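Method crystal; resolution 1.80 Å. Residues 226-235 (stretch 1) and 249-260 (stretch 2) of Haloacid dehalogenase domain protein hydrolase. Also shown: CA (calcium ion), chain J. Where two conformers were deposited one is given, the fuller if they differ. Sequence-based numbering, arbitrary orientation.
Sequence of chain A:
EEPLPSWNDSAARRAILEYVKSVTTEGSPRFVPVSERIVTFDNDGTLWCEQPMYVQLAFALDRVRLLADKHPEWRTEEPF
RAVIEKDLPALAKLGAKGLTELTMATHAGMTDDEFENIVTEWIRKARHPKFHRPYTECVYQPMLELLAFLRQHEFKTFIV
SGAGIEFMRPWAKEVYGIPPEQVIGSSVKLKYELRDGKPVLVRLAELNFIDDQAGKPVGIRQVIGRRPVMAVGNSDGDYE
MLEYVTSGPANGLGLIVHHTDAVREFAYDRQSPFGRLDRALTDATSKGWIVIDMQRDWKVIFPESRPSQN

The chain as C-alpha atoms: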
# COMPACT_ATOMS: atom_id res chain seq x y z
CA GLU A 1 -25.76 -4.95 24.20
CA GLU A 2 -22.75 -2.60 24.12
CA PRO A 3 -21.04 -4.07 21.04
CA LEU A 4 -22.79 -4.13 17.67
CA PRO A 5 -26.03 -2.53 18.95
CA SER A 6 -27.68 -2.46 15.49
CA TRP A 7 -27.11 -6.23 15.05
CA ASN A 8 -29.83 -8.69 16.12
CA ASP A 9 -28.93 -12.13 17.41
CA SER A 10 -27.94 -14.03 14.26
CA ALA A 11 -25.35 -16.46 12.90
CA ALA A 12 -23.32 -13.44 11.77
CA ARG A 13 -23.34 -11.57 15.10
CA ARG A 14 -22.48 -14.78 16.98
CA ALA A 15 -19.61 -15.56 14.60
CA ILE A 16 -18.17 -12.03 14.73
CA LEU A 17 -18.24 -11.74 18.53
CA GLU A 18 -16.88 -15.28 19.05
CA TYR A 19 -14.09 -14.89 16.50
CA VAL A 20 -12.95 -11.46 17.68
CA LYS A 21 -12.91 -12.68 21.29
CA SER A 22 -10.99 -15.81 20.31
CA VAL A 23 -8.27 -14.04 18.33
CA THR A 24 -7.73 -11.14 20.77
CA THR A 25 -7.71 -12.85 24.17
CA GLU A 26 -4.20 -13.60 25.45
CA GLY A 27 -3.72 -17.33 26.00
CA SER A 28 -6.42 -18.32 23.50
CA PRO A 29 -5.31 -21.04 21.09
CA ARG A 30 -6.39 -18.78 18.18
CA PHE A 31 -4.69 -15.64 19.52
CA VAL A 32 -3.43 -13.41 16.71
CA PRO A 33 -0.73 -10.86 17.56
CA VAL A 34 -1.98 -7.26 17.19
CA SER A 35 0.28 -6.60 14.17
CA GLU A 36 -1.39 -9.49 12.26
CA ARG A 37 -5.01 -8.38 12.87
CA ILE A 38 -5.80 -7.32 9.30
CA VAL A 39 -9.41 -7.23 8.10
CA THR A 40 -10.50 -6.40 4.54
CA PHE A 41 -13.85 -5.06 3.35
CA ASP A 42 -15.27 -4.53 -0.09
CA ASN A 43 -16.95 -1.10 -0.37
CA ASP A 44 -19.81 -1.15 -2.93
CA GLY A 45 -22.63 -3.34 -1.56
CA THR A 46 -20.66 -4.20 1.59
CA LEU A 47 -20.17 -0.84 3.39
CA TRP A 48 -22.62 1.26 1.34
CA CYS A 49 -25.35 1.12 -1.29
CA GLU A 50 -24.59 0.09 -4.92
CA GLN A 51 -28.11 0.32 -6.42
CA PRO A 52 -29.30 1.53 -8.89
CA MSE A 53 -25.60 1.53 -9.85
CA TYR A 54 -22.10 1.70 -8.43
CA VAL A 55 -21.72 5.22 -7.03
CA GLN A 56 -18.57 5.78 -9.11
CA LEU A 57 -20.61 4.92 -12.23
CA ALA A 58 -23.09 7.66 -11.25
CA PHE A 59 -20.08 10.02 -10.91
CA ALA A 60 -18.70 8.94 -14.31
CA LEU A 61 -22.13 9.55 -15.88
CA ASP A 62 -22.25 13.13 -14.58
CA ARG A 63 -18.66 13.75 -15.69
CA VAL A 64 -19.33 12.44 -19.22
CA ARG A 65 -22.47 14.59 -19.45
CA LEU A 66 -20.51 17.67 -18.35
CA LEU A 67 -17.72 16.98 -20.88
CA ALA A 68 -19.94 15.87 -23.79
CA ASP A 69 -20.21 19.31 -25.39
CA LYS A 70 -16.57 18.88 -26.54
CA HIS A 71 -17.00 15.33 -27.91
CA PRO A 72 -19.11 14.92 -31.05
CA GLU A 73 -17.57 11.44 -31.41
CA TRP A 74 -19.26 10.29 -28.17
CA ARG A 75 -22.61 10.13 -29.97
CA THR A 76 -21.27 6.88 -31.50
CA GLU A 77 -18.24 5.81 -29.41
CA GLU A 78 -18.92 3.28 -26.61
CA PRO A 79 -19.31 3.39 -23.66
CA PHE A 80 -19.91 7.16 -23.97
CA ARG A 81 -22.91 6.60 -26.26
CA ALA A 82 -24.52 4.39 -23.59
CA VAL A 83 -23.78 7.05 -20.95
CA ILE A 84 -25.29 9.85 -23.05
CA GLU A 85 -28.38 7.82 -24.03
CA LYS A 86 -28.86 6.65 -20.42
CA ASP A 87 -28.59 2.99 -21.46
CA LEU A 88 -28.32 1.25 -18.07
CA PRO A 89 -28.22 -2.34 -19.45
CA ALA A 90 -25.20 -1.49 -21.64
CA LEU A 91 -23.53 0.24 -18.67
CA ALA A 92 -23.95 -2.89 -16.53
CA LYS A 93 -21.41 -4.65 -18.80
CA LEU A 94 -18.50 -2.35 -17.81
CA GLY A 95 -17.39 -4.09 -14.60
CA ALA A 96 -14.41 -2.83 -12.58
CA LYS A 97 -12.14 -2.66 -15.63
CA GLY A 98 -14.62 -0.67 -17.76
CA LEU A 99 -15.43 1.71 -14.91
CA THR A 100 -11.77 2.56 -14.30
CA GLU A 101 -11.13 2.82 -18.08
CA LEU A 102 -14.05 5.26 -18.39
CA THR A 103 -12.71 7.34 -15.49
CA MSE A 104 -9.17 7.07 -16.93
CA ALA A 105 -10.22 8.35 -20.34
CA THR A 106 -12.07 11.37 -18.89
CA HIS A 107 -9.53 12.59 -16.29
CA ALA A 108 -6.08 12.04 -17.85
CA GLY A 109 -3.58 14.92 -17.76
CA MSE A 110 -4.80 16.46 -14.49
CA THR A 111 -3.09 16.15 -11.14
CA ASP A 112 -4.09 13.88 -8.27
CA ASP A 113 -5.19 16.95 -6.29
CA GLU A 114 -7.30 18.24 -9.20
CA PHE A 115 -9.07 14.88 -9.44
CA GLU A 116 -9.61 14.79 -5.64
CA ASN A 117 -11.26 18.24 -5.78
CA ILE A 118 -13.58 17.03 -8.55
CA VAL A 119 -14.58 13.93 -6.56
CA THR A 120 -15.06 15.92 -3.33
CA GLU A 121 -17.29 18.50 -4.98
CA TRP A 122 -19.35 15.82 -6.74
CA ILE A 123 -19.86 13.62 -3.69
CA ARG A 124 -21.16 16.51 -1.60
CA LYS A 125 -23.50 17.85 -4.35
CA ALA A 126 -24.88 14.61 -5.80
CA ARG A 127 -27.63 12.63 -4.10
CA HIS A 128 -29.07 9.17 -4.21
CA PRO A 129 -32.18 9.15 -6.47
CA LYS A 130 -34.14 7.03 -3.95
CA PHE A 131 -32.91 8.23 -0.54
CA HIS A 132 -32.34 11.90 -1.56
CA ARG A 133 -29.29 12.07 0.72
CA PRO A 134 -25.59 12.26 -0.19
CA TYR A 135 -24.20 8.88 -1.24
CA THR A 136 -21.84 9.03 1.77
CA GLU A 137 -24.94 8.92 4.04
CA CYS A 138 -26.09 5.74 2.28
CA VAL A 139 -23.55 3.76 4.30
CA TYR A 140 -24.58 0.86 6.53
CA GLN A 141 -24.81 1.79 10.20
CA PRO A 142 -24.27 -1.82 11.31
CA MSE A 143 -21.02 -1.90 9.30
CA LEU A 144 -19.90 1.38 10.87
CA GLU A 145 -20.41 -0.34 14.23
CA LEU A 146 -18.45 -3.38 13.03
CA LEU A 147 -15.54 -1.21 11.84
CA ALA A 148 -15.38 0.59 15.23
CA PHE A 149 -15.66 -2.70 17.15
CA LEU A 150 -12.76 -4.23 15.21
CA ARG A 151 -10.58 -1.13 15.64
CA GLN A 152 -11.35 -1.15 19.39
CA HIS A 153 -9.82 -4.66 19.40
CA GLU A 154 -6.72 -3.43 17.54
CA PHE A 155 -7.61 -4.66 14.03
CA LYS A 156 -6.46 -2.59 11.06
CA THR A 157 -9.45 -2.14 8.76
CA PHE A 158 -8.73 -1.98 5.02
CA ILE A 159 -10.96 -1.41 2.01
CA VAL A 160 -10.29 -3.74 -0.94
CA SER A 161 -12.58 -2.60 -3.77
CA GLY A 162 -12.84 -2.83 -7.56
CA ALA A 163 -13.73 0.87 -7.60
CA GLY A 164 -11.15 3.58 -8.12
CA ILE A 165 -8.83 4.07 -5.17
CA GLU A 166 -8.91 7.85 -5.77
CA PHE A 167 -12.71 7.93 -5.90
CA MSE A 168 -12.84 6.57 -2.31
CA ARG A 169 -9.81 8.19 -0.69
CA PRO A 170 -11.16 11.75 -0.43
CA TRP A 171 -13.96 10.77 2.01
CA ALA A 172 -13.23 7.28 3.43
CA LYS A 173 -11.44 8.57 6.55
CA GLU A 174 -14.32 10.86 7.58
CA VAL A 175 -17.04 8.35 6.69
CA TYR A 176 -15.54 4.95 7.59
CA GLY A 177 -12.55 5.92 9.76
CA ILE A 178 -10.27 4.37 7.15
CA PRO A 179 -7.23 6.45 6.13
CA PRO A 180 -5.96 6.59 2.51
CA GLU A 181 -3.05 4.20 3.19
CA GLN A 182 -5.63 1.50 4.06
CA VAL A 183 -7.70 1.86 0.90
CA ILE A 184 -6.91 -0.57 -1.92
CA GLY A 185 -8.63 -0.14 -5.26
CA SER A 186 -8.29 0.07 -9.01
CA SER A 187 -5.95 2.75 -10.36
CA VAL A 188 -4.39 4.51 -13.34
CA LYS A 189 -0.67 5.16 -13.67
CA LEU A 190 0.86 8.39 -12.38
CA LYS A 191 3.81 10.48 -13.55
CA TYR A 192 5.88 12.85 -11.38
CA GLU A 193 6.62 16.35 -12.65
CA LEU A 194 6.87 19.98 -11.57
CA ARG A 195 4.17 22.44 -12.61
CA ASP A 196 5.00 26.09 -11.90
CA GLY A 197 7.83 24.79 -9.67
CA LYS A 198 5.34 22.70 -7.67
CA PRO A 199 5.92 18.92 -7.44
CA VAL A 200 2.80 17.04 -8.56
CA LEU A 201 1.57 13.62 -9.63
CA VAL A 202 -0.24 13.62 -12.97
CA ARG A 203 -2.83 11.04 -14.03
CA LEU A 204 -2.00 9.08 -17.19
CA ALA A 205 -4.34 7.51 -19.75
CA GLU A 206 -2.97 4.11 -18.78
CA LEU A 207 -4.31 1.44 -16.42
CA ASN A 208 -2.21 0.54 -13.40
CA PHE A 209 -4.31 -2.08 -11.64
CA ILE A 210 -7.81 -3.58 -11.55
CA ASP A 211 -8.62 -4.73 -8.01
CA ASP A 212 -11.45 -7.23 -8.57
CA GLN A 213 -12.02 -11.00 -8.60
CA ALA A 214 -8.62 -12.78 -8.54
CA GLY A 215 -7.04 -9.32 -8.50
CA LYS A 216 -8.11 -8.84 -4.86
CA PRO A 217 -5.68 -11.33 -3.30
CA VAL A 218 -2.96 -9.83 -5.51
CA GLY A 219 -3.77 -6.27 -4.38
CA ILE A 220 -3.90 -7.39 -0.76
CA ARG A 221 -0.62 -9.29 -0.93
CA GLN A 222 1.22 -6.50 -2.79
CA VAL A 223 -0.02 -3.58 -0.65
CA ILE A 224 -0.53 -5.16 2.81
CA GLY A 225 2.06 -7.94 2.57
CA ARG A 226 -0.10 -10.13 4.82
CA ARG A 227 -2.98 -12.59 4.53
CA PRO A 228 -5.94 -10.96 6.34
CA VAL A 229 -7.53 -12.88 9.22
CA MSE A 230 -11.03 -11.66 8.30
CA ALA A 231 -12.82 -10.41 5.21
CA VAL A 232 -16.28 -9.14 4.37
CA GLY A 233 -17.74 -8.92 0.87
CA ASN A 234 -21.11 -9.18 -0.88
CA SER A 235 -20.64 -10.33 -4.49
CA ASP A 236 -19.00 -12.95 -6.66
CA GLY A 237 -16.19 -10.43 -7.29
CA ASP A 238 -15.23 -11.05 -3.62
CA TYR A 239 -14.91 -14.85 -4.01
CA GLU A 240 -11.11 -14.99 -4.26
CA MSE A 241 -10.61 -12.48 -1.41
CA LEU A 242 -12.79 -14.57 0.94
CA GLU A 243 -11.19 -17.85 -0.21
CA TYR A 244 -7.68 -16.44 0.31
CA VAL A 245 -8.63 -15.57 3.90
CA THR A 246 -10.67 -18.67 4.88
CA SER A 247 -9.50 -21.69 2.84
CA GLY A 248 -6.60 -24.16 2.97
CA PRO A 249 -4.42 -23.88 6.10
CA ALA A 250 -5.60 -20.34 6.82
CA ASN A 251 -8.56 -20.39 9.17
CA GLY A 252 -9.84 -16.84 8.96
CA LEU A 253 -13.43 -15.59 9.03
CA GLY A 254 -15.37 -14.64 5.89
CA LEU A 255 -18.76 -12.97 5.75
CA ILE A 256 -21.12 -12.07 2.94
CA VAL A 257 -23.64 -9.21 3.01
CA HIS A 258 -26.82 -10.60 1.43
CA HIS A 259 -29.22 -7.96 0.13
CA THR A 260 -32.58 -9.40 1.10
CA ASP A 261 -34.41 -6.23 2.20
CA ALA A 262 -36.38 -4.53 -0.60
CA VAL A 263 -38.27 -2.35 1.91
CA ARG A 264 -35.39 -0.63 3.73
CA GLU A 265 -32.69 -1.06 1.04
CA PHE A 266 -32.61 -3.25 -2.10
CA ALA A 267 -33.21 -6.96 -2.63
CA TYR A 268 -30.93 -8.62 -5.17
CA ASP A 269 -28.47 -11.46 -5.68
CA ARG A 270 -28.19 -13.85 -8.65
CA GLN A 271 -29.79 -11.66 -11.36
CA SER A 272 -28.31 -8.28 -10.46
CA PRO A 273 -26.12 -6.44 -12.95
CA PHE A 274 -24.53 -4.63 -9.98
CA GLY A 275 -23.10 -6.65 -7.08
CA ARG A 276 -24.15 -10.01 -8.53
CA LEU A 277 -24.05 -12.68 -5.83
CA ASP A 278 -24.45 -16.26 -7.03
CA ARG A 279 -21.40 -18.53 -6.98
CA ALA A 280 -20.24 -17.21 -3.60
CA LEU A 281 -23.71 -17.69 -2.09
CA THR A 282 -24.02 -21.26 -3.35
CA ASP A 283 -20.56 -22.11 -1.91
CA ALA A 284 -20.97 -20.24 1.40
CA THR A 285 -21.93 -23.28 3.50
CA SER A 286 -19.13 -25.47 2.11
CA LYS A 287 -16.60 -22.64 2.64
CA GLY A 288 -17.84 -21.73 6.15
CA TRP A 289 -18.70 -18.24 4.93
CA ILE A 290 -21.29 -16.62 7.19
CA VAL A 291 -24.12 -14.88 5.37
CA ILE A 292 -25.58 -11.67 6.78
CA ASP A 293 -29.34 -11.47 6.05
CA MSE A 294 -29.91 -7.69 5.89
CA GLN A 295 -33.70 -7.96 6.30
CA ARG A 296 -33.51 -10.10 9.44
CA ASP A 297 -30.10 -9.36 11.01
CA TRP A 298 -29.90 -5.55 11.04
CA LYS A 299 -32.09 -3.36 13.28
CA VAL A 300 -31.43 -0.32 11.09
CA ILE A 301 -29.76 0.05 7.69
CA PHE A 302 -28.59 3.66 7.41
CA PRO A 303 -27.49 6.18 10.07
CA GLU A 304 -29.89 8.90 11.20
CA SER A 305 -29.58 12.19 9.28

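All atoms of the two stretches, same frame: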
# COMPACT_ATOMS: atom_id res chain seq x y z
N ARG A 226 0.40 -9.20 3.80
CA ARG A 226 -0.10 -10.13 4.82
C ARG A 226 -1.40 -10.76 4.32
O ARG A 226 -2.16 -10.13 3.61
CB ARG A 226 -0.43 -9.38 6.13
CG ARG A 226 0.71 -8.68 6.86
CD ARG A 226 0.17 -7.88 8.06
NE ARG A 226 1.17 -7.23 8.92
CZ ARG A 226 1.96 -7.86 9.79
NH1 ARG A 226 2.82 -7.17 10.53
NH2 ARG A 226 1.91 -9.18 9.92
N ARG A 227 -1.66 -12.00 4.72
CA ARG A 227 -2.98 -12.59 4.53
C ARG A 227 -3.89 -12.05 5.64
O ARG A 227 -3.56 -12.20 6.82
CB ARG A 227 -2.91 -14.11 4.62
CG ARG A 227 -4.20 -14.81 4.24
CD ARG A 227 -4.19 -16.28 4.65
NE ARG A 227 -3.01 -16.98 4.14
CZ ARG A 227 -2.93 -17.66 2.99
NH1 ARG A 227 -1.79 -18.25 2.67
NH2 ARG A 227 -3.97 -17.77 2.16
N PRO A 228 -5.02 -11.42 5.28
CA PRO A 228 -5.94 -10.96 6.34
C PRO A 228 -6.51 -12.13 7.15
O PRO A 228 -6.59 -13.25 6.64
CB PRO A 228 -7.06 -10.25 5.56
CG PRO A 228 -6.42 -9.87 4.25
CD PRO A 228 -5.46 -10.99 3.95
N VAL A 229 -6.89 -11.86 8.39
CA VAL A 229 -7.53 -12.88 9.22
C VAL A 229 -9.06 -12.83 9.16
O VAL A 229 -9.74 -13.72 9.67
CB VAL A 229 -7.04 -12.81 10.69
CG1 VAL A 229 -5.52 -12.93 10.74
CG2 VAL A 229 -7.53 -11.53 11.36
N MSE A 230 -9.59 -11.79 8.51
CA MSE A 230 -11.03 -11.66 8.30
C MSE A 230 -11.29 -10.86 7.06
O MSE A 230 -10.49 -10.01 6.68
CB MSE A 230 -11.61 -10.97 9.53
CG MSE A 230 -13.11 -10.85 9.53
SE MSE A 230 -13.63 -10.05 11.26
CE MSE A 230 -15.46 -9.50 10.79
N ALA A 231 -12.41 -11.16 6.39
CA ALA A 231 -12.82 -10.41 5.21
C ALA A 231 -14.33 -10.40 5.10
O ALA A 231 -14.99 -11.38 5.45
CB ALA A 231 -12.20 -10.99 3.95
N VAL A 232 -14.86 -9.29 4.61
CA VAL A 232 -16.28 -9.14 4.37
C VAL A 232 -16.50 -8.62 2.95
O VAL A 232 -15.90 -7.63 2.53
CB VAL A 232 -16.95 -8.19 5.38
CG1 VAL A 232 -18.46 -8.23 5.20
CG2 VAL A 232 -16.55 -8.55 6.81
N GLY A 233 -17.37 -9.31 2.22
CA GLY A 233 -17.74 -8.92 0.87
C GLY A 233 -19.23 -9.09 0.67
O GLY A 233 -19.96 -9.31 1.65
N ASN A 234 -19.69 -8.98 -0.57
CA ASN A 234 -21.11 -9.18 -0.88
C ASN A 234 -21.40 -9.78 -2.26
O ASN A 234 -22.54 -10.12 -2.54
CB ASN A 234 -21.87 -7.86 -0.79
CG ASN A 234 -21.54 -6.93 -1.93
OD1 ASN A 234 -20.41 -6.47 -2.06
ND2 ASN A 234 -22.52 -6.65 -2.78
N SER A 235 -20.39 -9.90 -3.12
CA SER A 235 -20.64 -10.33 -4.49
C SER A 235 -19.65 -11.38 -4.94
O SER A 235 -18.67 -11.68 -4.25
CB SER A 235 -20.59 -9.11 -5.42
OG SER A 235 -19.24 -8.74 -5.68
N PRO A 249 -4.90 -23.90 4.71
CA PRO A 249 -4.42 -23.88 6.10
C PRO A 249 -4.75 -22.61 6.90
O PRO A 249 -4.62 -22.60 8.12
CB PRO A 249 -2.90 -24.03 5.95
CG PRO A 249 -2.60 -23.44 4.62
CD PRO A 249 -3.80 -23.66 3.75
N ALA A 250 -5.10 -21.54 6.18
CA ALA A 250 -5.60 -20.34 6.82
C ALA A 250 -6.94 -20.72 7.43
O ALA A 250 -7.64 -21.58 6.91
CB ALA A 250 -5.76 -19.22 5.80
N ASN A 251 -7.28 -20.11 8.55
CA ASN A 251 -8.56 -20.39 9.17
C ASN A 251 -9.28 -19.11 9.54
O ASN A 251 -9.90 -19.03 10.60
CB ASN A 251 -8.38 -21.29 10.40
CG ASN A 251 -8.36 -22.76 10.05
OD1 ASN A 251 -7.87 -23.59 10.82
ND2 ASN A 251 -8.89 -23.10 8.88
N GLY A 252 -9.23 -18.12 8.65
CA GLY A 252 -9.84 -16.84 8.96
C GLY A 252 -11.35 -16.86 8.78
O GLY A 252 -11.93 -17.87 8.37
N LEU A 253 -11.98 -15.72 9.08
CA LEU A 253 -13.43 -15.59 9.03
C LEU A 253 -13.86 -14.79 7.80
O LEU A 253 -13.34 -13.71 7.55
CB LEU A 253 -13.95 -14.90 10.31
CG LEU A 253 -15.46 -14.67 10.41
CD1 LEU A 253 -16.21 -16.00 10.45
CD2 LEU A 253 -15.80 -13.84 11.64
N GLY A 254 -14.80 -15.34 7.04
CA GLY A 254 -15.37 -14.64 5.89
C GLY A 254 -16.87 -14.45 6.05
O GLY A 254 -17.59 -15.39 6.44
N LEU A 255 -17.34 -13.25 5.75
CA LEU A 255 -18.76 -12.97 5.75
C LEU A 255 -19.22 -12.35 4.44
O LEU A 255 -18.45 -11.69 3.75
CB LEU A 255 -19.14 -12.04 6.92
CG LEU A 255 -18.85 -12.65 8.30
CD1 LEU A 255 -17.69 -11.92 8.96
CD2 LEU A 255 -20.07 -12.59 9.20
N ILE A 256 -20.49 -12.59 4.14
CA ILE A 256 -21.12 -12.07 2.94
C ILE A 256 -22.37 -11.27 3.32
O ILE A 256 -23.24 -11.76 4.04
CB ILE A 256 -21.54 -13.22 2.00
CG1 ILE A 256 -20.30 -13.93 1.45
CG2 ILE A 256 -22.42 -12.69 0.86
CD1 ILE A 256 -20.61 -15.24 0.76
N VAL A 257 -22.45 -10.04 2.83
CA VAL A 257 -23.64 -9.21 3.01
C VAL A 257 -24.64 -9.57 1.91
O VAL A 257 -24.40 -9.31 0.72
CB VAL A 257 -23.30 -7.70 2.94
CG1 VAL A 257 -24.56 -6.86 3.14
CG2 VAL A 257 -22.24 -7.34 3.97
N HIS A 258 -25.76 -10.18 2.33
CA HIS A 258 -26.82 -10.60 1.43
C HIS A 258 -27.95 -9.58 1.43
O HIS A 258 -28.59 -9.33 2.47
CB HIS A 258 -27.33 -11.99 1.84
CG HIS A 258 -28.21 -12.66 0.82
ND1 HIS A 258 -28.97 -13.77 1.12
CD2 HIS A 258 -28.47 -12.36 -0.47
CE1 HIS A 258 -29.65 -14.14 0.04
NE2 HIS A 258 -29.36 -13.30 -0.94
N HIS A 259 -28.20 -9.00 0.27
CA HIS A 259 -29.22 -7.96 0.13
C HIS A 259 -30.60 -8.55 -0.07
O HIS A 259 -31.02 -8.84 -1.19
CB HIS A 259 -28.84 -7.04 -1.02
CG HIS A 259 -27.59 -6.27 -0.77
ND1 HIS A 259 -27.58 -4.94 -0.42
CD2 HIS A 259 -26.29 -6.67 -0.76
CE1 HIS A 259 -26.34 -4.54 -0.24
NE2 HIS A 259 -25.54 -5.57 -0.44
N THR A 260 -31.29 -8.73 1.05
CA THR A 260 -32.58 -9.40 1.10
C THR A 260 -33.74 -8.46 1.44
O THR A 260 -34.89 -8.89 1.51
CB THR A 260 -32.55 -10.49 2.19
OG1 THR A 260 -32.07 -9.92 3.42
CG2 THR A 260 -31.64 -11.64 1.77
CA CA J . -19.26 -5.46 -3.93
O HOH W 1 -17.36 -7.20 -5.06
O HOH W 2 -20.21 -5.14 -5.76

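Two neighbouring strands, 230-233 and the one that begins at Leu253, run parallel with their axes 11° apart and 4.8 Å at closest approach. The backbone sets the register. Leu253 N donates to Val229 O (3.1 Å), Ala231 N to Leu253 O (3.0 Å), Leu255 N to Ala231 O (3.0 Å), Gly233 N to Leu255 O (3.0 Å) and Val257 N to Gly233 O (2.9 Å). The ladder uses alternate residues on each strand, as parallel pairing requires, and CA-H...O contacts such as Gly254 CA to Ala231 O (3.3 Å) fill the spaces between its rungs.

Leu255 has the most surface covered by the other stretch, and it works at two levels. Its main chain gives N to one residue and O to another, while its side chain lies on the sheet face shared with Met230, Val232 and Leu253. There Leu255 CD1 meets Met230 CE at 3.8 Å and Val232 CG2 at 4.2 Å. Met230, a selenomethionine, has all three chi angles in t, and this extended chain carries its methyl to the leucine; nearer the backbone, its CG packs 4.2 Å from Leu253 CB. The branched Val232 reaches two residues: its CG2 lies 4.2 Å from Leu255 CD1, and its CG1 lies 4.1 Å from Val257 CG2 while also 4.2 Å from Leu255 CB. The rule on this face is apolar bulk, with the long residue and the branched one both meeting Leu255.

On the other face lie Ala231, paired with Gly254, and Gly233, paired with the bulkier Ile256. Just before the strand, Gly252 has a steric reason to be small: a CB there would fall 2.6 Å from Val229 O, a clash.

Asn234, second in covered surface, closes the contact where the first strand has ended. Its CB packs 4.0 Å from Val257 CB and 3.3 Å from Val257 O, a carbonyl that this contact buries without a polar partner. Chi1 of Asn234 is p; its OD1 binds the calcium ion at 2.4 Å, while its ND2 lies 4.0 Å from His259 NE2. Water 1, 2.8 Å from the ion CA, lies 2.5 Å from Ser235 OG. Asn234 thus combines two roles: its CB packs on Val257 and its amide oxygen is offered to the metal.

At the opposite end, Arg227 points toward the second stretch and lays its aliphatic CD 3.5 Å from Ala250 CB, a small methyl against the stem of a long, partly exposed side chain. Together the stretches bury 579 Å², both sides summed.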